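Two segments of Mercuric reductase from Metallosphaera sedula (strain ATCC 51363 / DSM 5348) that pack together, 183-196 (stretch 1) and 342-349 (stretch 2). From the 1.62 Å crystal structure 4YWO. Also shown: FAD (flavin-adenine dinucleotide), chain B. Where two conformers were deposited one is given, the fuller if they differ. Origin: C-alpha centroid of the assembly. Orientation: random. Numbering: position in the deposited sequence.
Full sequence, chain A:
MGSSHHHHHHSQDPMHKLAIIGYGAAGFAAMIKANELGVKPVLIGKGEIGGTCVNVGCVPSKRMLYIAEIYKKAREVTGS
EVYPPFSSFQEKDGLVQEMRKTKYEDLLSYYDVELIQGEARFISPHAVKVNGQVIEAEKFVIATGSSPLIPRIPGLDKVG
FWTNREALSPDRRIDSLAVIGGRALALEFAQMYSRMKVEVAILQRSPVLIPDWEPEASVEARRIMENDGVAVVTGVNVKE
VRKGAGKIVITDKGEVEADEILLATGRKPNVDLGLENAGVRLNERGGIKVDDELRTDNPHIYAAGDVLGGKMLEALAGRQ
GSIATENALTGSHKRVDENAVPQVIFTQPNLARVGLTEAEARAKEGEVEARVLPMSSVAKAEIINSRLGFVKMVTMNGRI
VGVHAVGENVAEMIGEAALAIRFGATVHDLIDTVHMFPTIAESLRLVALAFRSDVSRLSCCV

Stretch 1, residues 183-196: RALALEFAQMYSRM
Stretch 2 (342-349) PQVIFTQP

Stretch 1 is a helix from Ala184 to Ser194, with Arg183 at the N-cap position. Stretch 2 is a strand that ends at Ile345, then continues as a loop, with a cis peptide bond between Gln348 and Pro349. Helix and strand run in roughly the same direction, 30° apart, and their axes approach to 9.2 Å. The register is set by two CA–CA pairs: Ala184 with Ile345 at 5.7 Å and Glu188 with Thr347 at 5.5 Å. The contact buries 457 Å² in total.

Backbone bonds run i to i+4 from Leu187 N to Arg183 O (3.1 Å) through Arg195 N to Gln191 O (3.1 Å). Every direct hydrogen bond to stretch 2 comes from a side chain: Glu188, Gln191 and Arg195. Past Ile345 the loop turns at Phe346 (phi/psi -93/30), and Thr347 (-57/170) and Gln348 (-113/122) are extended again.

Apolar contact starts the interface. Ala184 CB meets Ile345 CG1 at 3.7 Å; Ile345 is m, t. Leu187, also m, t, brings CD1 to 4.1 Å from Ile345 CD1. Leu187 O lies 3.7 Å from Thr347 CG2. At this end, water 1 accepts weak bonds from Ala184 N (3.5 Å) and Gln343 NE2 (3.4 Å).

Glu188 has chi1 m, chi2 t and chi3 -2°. Its CB points sideways, but the carboxylate comes nearer the loop. Glu188 OE2 accepts from Phe346 N at 2.9 Å, nearly linear at 176°. OE1 is bonded elsewhere in the structure. OE2 also lies at the edge of the Phe346 ring. That ring (chi1 m, chi2 -86°) leads away from the helix, and Phe346 CE2 is 3.7 Å from FAD O4.

Gln191 (t, t, chi3 106°) reads the backbone of Gln348 with both ends of its amide. Gln191 OE1 accepts from Gln348 N at 2.9 Å, and Gln191 NE2 donates to Gln348 O at 3.0 Å. Water 2 sits 2.8 Å from Gln191 OE1 and 2.9 Å from Phe346 O.

Arg195 follows the helix. Its side chain is m, t, t with chi4 -162°. Arg195 NH1 donates to Gln348 OE1 at 2.9 Å; Arg195 NH2 adds a weak bond to Gln348 OE1 at 3.2 Å. The acceptor lies at the guanidinium edge, near its plane, where the N-H bonds point. Gln348 is t, t with chi3 40°. Arg195 NE and Gln348 NE2 are satisfied elsewhere. Thr347, chi1 p, donates from OG1 to Pro349 O at 2.9 Å, within its own loop.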

# COMPACT_ATOMS: atom_id res chain seq x y z
N ARG A 183 -18.43 15.74 3.68
CA ARG A 183 -17.10 15.31 4.09
C ARG A 183 -16.97 13.79 3.88
O ARG A 183 -17.73 13.18 3.12
CB ARG A 183 -16.81 15.78 5.54
CG ARG A 183 -16.88 17.30 5.69
CD ARG A 183 -16.33 17.82 7.01
NE ARG A 183 -16.78 19.21 7.25
CZ ARG A 183 -16.02 20.31 7.21
NH1 ARG A 183 -14.72 20.28 6.96
NH2 ARG A 183 -16.59 21.49 7.43
N ALA A 184 -16.09 13.13 4.61
CA ALA A 184 -15.71 11.73 4.32
C ALA A 184 -16.89 10.81 4.29
O ALA A 184 -17.03 9.98 3.40
CB ALA A 184 -14.75 11.21 5.37
N LEU A 185 -17.75 10.87 5.31
CA LEU A 185 -18.84 9.86 5.41
C LEU A 185 -19.82 10.10 4.34
O LEU A 185 -20.35 9.14 3.73
CB LEU A 185 -19.56 9.88 6.74
CG LEU A 185 -18.64 9.38 7.89
CD1 LEU A 185 -19.51 9.13 9.15
CD2 LEU A 185 -17.73 8.16 7.64
N ALA A 186 -20.13 11.36 3.97
CA ALA A 186 -20.98 11.55 2.80
C ALA A 186 -20.45 10.95 1.52
O ALA A 186 -21.21 10.37 0.72
CB ALA A 186 -21.21 13.04 2.58
N LEU A 187 -19.18 11.14 1.27
CA LEU A 187 -18.54 10.58 0.08
C LEU A 187 -18.62 9.04 0.09
O LEU A 187 -18.92 8.44 -0.98
CB LEU A 187 -17.09 11.08 -0.12
CG LEU A 187 -16.92 12.57 -0.18
CD1 LEU A 187 -15.40 12.82 -0.36
CD2 LEU A 187 -17.67 13.28 -1.21
N GLU A 188 -18.25 8.44 1.17
CA GLU A 188 -18.30 7.00 1.25
C GLU A 188 -19.70 6.41 1.04
O GLU A 188 -19.91 5.55 0.28
CB GLU A 188 -17.70 6.51 2.55
CG GLU A 188 -16.15 6.67 2.63
CD GLU A 188 -15.54 6.12 3.91
OE1 GLU A 188 -16.33 5.63 4.79
OE2 GLU A 188 -14.24 6.20 4.11
N PHE A 189 -20.69 6.96 1.77
CA PHE A 189 -22.06 6.43 1.58
C PHE A 189 -22.61 6.76 0.25
O PHE A 189 -23.40 5.98 -0.32
CB PHE A 189 -23.01 6.94 2.74
CG PHE A 189 -22.80 6.23 4.03
CD1 PHE A 189 -23.35 4.96 4.19
CD2 PHE A 189 -22.20 6.82 5.13
CE1 PHE A 189 -23.14 4.22 5.30
CE2 PHE A 189 -22.06 6.06 6.33
CZ PHE A 189 -22.49 4.72 6.36
N ALA A 190 -22.33 7.95 -0.32
CA ALA A 190 -22.80 8.24 -1.65
C ALA A 190 -22.24 7.28 -2.68
O ALA A 190 -23.00 6.79 -3.55
CB ALA A 190 -22.52 9.66 -2.07
N GLN A 191 -20.96 6.96 -2.64
CA GLN A 191 -20.43 6.02 -3.56
C GLN A 191 -21.01 4.61 -3.31
O GLN A 191 -21.36 3.95 -4.24
CB GLN A 191 -18.91 5.95 -3.48
CG GLN A 191 -18.37 4.91 -4.44
CD GLN A 191 -16.82 4.99 -4.55
OE1 GLN A 191 -16.17 4.09 -3.97
NE2 GLN A 191 -16.38 5.66 -5.56
N MET A 192 -21.15 4.19 -2.07
CA MET A 192 -21.69 2.94 -1.70
C MET A 192 -23.09 2.77 -2.30
O MET A 192 -23.33 1.79 -3.02
CB MET A 192 -21.78 2.80 -0.19
CG MET A 192 -22.30 1.49 0.39
SD MET A 192 -22.69 1.61 2.15
CE MET A 192 -21.09 2.07 2.88
N TYR A 193 -23.98 3.77 -2.07
CA TYR A 193 -25.37 3.58 -2.53
C TYR A 193 -25.49 3.79 -3.98
O TYR A 193 -26.23 3.05 -4.66
CB TYR A 193 -26.29 4.53 -1.70
CG TYR A 193 -26.82 3.88 -0.43
CD1 TYR A 193 -26.01 3.55 0.66
CD2 TYR A 193 -28.17 3.46 -0.33
CE1 TYR A 193 -26.49 2.84 1.78
CE2 TYR A 193 -28.64 2.84 0.77
CZ TYR A 193 -27.85 2.51 1.82
OH TYR A 193 -28.34 1.84 2.89
N SER A 194 -24.71 4.69 -4.59
CA SER A 194 -24.77 4.80 -6.06
C SER A 194 -24.35 3.51 -6.76
O SER A 194 -24.95 3.09 -7.76
CB SER A 194 -24.00 6.00 -6.54
OG SER A 194 -22.62 5.89 -6.32
N ARG A 195 -23.44 2.78 -6.16
CA ARG A 195 -22.94 1.49 -6.71
C ARG A 195 -23.92 0.35 -6.39
O ARG A 195 -23.67 -0.82 -6.63
CB ARG A 195 -21.51 1.22 -6.21
CG ARG A 195 -20.52 2.15 -6.82
CD ARG A 195 -19.10 1.79 -6.36
NE ARG A 195 -18.10 2.54 -7.12
CZ ARG A 195 -16.78 2.19 -7.19
NH1 ARG A 195 -16.33 1.23 -6.43
NH2 ARG A 195 -16.04 2.88 -8.06
N MET A 196 -24.98 0.72 -5.65
CA MET A 196 -26.15 -0.23 -5.46
C MET A 196 -27.38 0.16 -6.25
O MET A 196 -28.50 -0.22 -5.83
CB MET A 196 -26.42 -0.41 -4.04
CG MET A 196 -25.22 -0.97 -3.38
SD MET A 196 -25.40 -1.14 -1.68
CE MET A 196 -23.70 -1.72 -1.27
N PRO A 342 -2.59 9.68 10.08
CA PRO A 342 -3.30 9.66 8.76
C PRO A 342 -4.77 9.59 8.76
O PRO A 342 -5.36 9.11 9.75
CB PRO A 342 -2.72 8.42 8.06
CG PRO A 342 -2.43 7.52 9.22
CD PRO A 342 -2.09 8.36 10.39
N GLN A 343 -5.41 10.16 7.73
CA GLN A 343 -6.82 9.98 7.48
C GLN A 343 -7.07 9.57 6.03
O GLN A 343 -6.57 10.20 5.09
CB GLN A 343 -7.64 11.26 7.75
CG GLN A 343 -9.12 11.05 7.42
CD GLN A 343 -9.92 12.35 7.40
OE1 GLN A 343 -9.44 13.43 7.79
NE2 GLN A 343 -11.18 12.21 7.08
N VAL A 344 -8.00 8.65 5.85
CA VAL A 344 -8.30 8.10 4.54
C VAL A 344 -9.80 8.08 4.38
O VAL A 344 -10.60 7.79 5.32
CB VAL A 344 -7.78 6.61 4.36
CG1 VAL A 344 -8.24 5.95 3.08
CG2 VAL A 344 -6.26 6.57 4.46
N ILE A 345 -10.19 8.45 3.20
CA ILE A 345 -11.57 8.26 2.66
C ILE A 345 -11.53 7.09 1.76
O ILE A 345 -10.82 7.07 0.72
CB ILE A 345 -12.04 9.57 1.98
CG1 ILE A 345 -12.04 10.72 2.91
CG2 ILE A 345 -13.46 9.35 1.42
CD1 ILE A 345 -12.34 12.07 2.30
N PHE A 346 -12.27 6.03 2.05
CA PHE A 346 -12.15 4.74 1.40
C PHE A 346 -13.12 4.58 0.20
O PHE A 346 -13.52 3.48 -0.12
CB PHE A 346 -12.36 3.62 2.40
CG PHE A 346 -11.24 3.42 3.38
CD1 PHE A 346 -10.13 2.60 3.01
CD2 PHE A 346 -11.23 3.95 4.64
CE1 PHE A 346 -9.06 2.42 3.89
CE2 PHE A 346 -10.17 3.69 5.50
CZ PHE A 346 -9.12 2.89 5.12
N THR A 347 -13.47 5.69 -0.48
CA THR A 347 -13.94 5.58 -1.79
C THR A 347 -12.90 4.85 -2.69
O THR A 347 -11.79 4.69 -2.32
CB THR A 347 -14.20 6.96 -2.39
OG1 THR A 347 -13.07 7.84 -2.20
CG2 THR A 347 -15.41 7.66 -1.69
N GLN A 348 -13.35 4.53 -3.88
CA GLN A 348 -12.44 4.05 -4.94
C GLN A 348 -12.48 5.14 -5.99
O GLN A 348 -13.53 5.44 -6.62
CB GLN A 348 -12.99 2.81 -5.56
CG GLN A 348 -12.06 2.32 -6.71
CD GLN A 348 -12.47 1.05 -7.28
OE1 GLN A 348 -13.69 0.79 -7.46
NE2 GLN A 348 -11.47 0.17 -7.62
N PRO A 349 -11.35 5.74 -6.35
CA PRO A 349 -10.02 5.62 -5.66
C PRO A 349 -10.07 6.26 -4.30
O PRO A 349 -11.00 7.06 -4.01
CB PRO A 349 -9.09 6.35 -6.58
CG PRO A 349 -9.93 7.46 -7.15
CD PRO A 349 -11.28 6.78 -7.41
PA FAD B . -16.79 5.01 20.96
O1A FAD B . -16.27 3.72 20.38
O2A FAD B . -18.15 5.53 20.56
O5B FAD B . -16.74 4.89 22.57
C5B FAD B . -17.89 5.22 23.35
C4B FAD B . -18.43 3.96 24.00
O4B FAD B . -18.56 4.16 25.41
C3B FAD B . -19.81 3.60 23.46
O3B FAD B . -19.77 2.31 22.86
C2B FAD B . -20.75 3.61 24.64
O2B FAD B . -21.33 2.31 24.81
C1B FAD B . -19.90 3.96 25.86
N9A FAD B . -20.42 5.20 26.48
C8A FAD B . -20.65 6.37 25.84
N7A FAD B . -21.12 7.31 26.70
C5A FAD B . -21.20 6.75 27.92
C6A FAD B . -21.61 7.18 29.27
N6A FAD B . -22.05 8.45 29.50
N1A FAD B . -21.53 6.28 30.28
C2A FAD B . -21.10 5.03 30.07
N3A FAD B . -20.71 4.56 28.87
C4A FAD B . -20.73 5.36 27.77
N1 FAD B . -12.35 5.65 11.70
C2 FAD B . -11.29 5.15 11.03
O2 FAD B . -10.14 5.31 11.51
N3 FAD B . -11.41 4.49 9.87
C4 FAD B . -12.59 4.27 9.29
O4 FAD B . -12.67 3.65 8.20
C4X FAD B . -13.81 4.79 9.96
N5 FAD B . -15.05 4.62 9.44
C5X FAD B . -16.14 5.10 10.07
C6 FAD B . -17.40 4.91 9.52
C7 FAD B . -18.53 5.40 10.17
C7M FAD B . -19.89 5.19 9.56
C8 FAD B . -18.39 6.14 11.45
C8M FAD B . -19.61 6.67 12.15
C9 FAD B . -17.13 6.33 12.01
C9A FAD B . -16.00 5.83 11.36
N10 FAD B . -14.72 6.03 11.92
C10 FAD B . -13.61 5.51 11.23
C1' FAD B . -14.56 6.74 13.19
C2' FAD B . -14.32 5.74 14.31
O2' FAD B . -15.34 4.74 14.29
C3' FAD B . -14.31 6.44 15.67
O3' FAD B . -13.40 7.54 15.64
C4' FAD B . -13.91 5.47 16.77
O4' FAD B . -14.92 4.47 16.93
C5' FAD B . -13.70 6.21 18.10
O5' FAD B . -13.88 5.29 19.18
P FAD B . -14.13 5.84 20.67
O1P FAD B . -13.89 4.70 21.63
O2P FAD B . -13.37 7.13 20.84
O3P FAD B . -15.70 6.17 20.66
O HOH W 1 -13.28 14.66 6.00
O HOH W 2 -14.90 2.13 -2.35